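Local coordinates for protein probable polyketide synthase 1 (Dictyostelium discoideum, PDB 2H84) that is probably a polyketide synthase, a hybrid of type I and type III enzymes that yields only acylpyrones in vitro; this chain is its C-terminal type III domain, at residues G209-Y213 against V337-M341. Residues are numbered along the deposited sequence.
Sequences GSAAY and VIFVM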
loop_
_atom_site.group_PDB
_atom_site.type_symbol
_atom_site.label_atom_id
_atom_site.label_comp_id
_atom_site.label_asym_id
_atom_site.label_seq_id
_atom_site.Cartn_x
_atom_site.Cartn_y
_atom_site.Cartn_z
ATOM N N GLY A 209 13.153 5.420 11.476
ATOM C CA GLY A 209 13.989 6.005 10.449
ATOM C C GLY A 209 13.287 6.113 9.113
ATOM O O GLY A 209 12.184 5.583 8.923
ATOM N N SER A 210 13.936 6.802 8.179
ATOM C CA SER A 210 13.394 7.009 6.848
ATOM C C SER A 210 14.533 6.976 5.855
ATOM O O SER A 210 15.580 7.576 6.084
ATOM C CB SER A 210 12.702 8.372 6.769
ATOM O OG SER A 210 12.094 8.577 5.501
ATOM N N ALA A 211 14.319 6.279 4.745
ATOM C CA ALA A 211 15.326 6.163 3.697
ATOM C C ALA A 211 14.664 6.321 2.341
ATOM O O ALA A 211 13.600 5.756 2.098
ATOM C CB ALA A 211 16.000 4.809 3.783
ATOM N N ALA A 212 15.281 7.097 1.458
ATOM C CA ALA A 212 14.723 7.287 0.124
ATOM C C ALA A 212 15.779 7.053 -0.952
ATOM O O ALA A 212 16.980 7.178 -0.695
ATOM C CB ALA A 212 14.139 8.689 -0.007
ATOM N N TYR A 213 15.336 6.694 -2.152
ATOM C CA TYR A 213 16.262 6.476 -3.253
ATOM C C TYR A 213 15.611 6.769 -4.613
ATOM O O TYR A 213 14.395 6.692 -4.756
ATOM C CB TYR A 213 16.811 5.039 -3.193
ATOM C CG TYR A 213 15.765 3.959 -3.325
ATOM C CD1 TYR A 213 15.390 3.477 -4.579
ATOM C CD2 TYR A 213 15.127 3.437 -2.199
ATOM C CE1 TYR A 213 14.399 2.501 -4.714
ATOM C CE2 TYR A 213 14.136 2.463 -2.323
ATOM C CZ TYR A 213 13.777 2.001 -3.585
ATOM O OH TYR A 213 12.794 1.048 -3.716
ATOM N N VAL A 337 16.983 -1.839 5.259
ATOM C CA VAL A 337 17.629 -2.370 4.058
ATOM C C VAL A 337 18.337 -1.261 3.315
ATOM O O VAL A 337 19.527 -1.308 3.083
ATOM C CB VAL A 337 16.591 -2.932 3.084
ATOM C CG1 VAL A 337 17.186 -4.094 2.328
ATOM C CG2 VAL A 337 15.269 -3.267 3.818
ATOM N N ILE A 338 17.547 -0.265 2.935
ATOM C CA ILE A 338 18.046 0.905 2.225
ATOM C C ILE A 338 19.192 1.553 3.002
ATOM O O ILE A 338 20.198 1.928 2.411
ATOM C CB ILE A 338 16.921 1.910 1.999
ATOM C CG1 ILE A 338 15.713 1.189 1.382
ATOM C CG2 ILE A 338 17.390 3.050 1.126
ATOM C CD1 ILE A 338 15.984 0.509 0.062
ATOM N N PHE A 339 19.046 1.692 4.318
ATOM C CA PHE A 339 20.103 2.287 5.138
ATOM C C PHE A 339 21.429 1.569 4.890
ATOM O O PHE A 339 22.478 2.208 4.731
ATOM C CB PHE A 339 19.762 2.191 6.624
ATOM C CG PHE A 339 19.167 3.440 7.203
ATOM C CD1 PHE A 339 17.891 3.864 6.830
ATOM C CD2 PHE A 339 19.875 4.185 8.148
ATOM C CE1 PHE A 339 17.320 5.010 7.401
ATOM C CE2 PHE A 339 19.314 5.335 8.725
ATOM C CZ PHE A 339 18.034 5.749 8.348
ATOM N N VAL A 340 21.372 0.237 4.864
ATOM C CA VAL A 340 22.555 -0.577 4.621
ATOM C C VAL A 340 23.114 -0.299 3.225
ATOM O O VAL A 340 24.315 -0.097 3.069
ATOM C CB VAL A 340 22.248 -2.081 4.747
ATOM C CG1 VAL A 340 23.458 -2.891 4.321
ATOM C CG2 VAL A 340 21.873 -2.419 6.179
ATOM N N MET A 341 22.251 -0.291 2.212
ATOM C CA MET A 341 22.702 -0.008 0.852
ATOM C C MET A 341 23.436 1.333 0.790
ATOM O O MET A 341 24.466 1.448 0.128
ATOM C CB MET A 341 21.518 0.001 -0.119
ATOM C CG MET A 341 20.955 -1.377 -0.392
ATOM S SD MET A 341 19.477 -1.338 -1.395
ATOM C CE MET A 341 20.115 -1.473 -2.975
#
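This is a buried helix-on-sheet contact in the core of a thiolase fold, the fold of chalcone and stilbene synthases. Strand 209-216 belongs to the N-terminal half of the fold and runs antiparallel to strands 178-185 and 15-22 on its two sides. Helix 335-345 comes from the C-terminal half and packs on one face of the sheet. The short segments cross at 61°, with their axes 8.0 Å apart at closest approach.

On this face the strand presents G209 and A211 to F339, and their small size is consistent with the close approach. A CB at G209 would crowd F339 CZ. A211 points its methyl at the helix, where it touches both I338 and F339. The CA atoms of A211 and I338 are 6.1 Å apart. I338 CG2 lies 3.5 Å from A211 CB, and F339 CD1 lies 3.7 Å from the same methyl. The F339 ring also reaches the strand backbone, with its CE1 3.4 Å from S210 O. Its other neighbours include Y329, which meets it edge-to-face.

S210 and A212 point to the other face of the sheet, where helix 84-110 packs on them. The strand is thus sandwiched between helices of the two halves, as in the layered core of thiolase-fold enzymes. The I338 side chain is about 11 Å from that of C157, the predicted active-site cysteine. Y213 lies at the far end of the contact, and its OH hydrogen-bonds S163 OG on helix 159-171. The Y213 ring meets the tip of I338, with CE2 3.6 Å from I338 CD1.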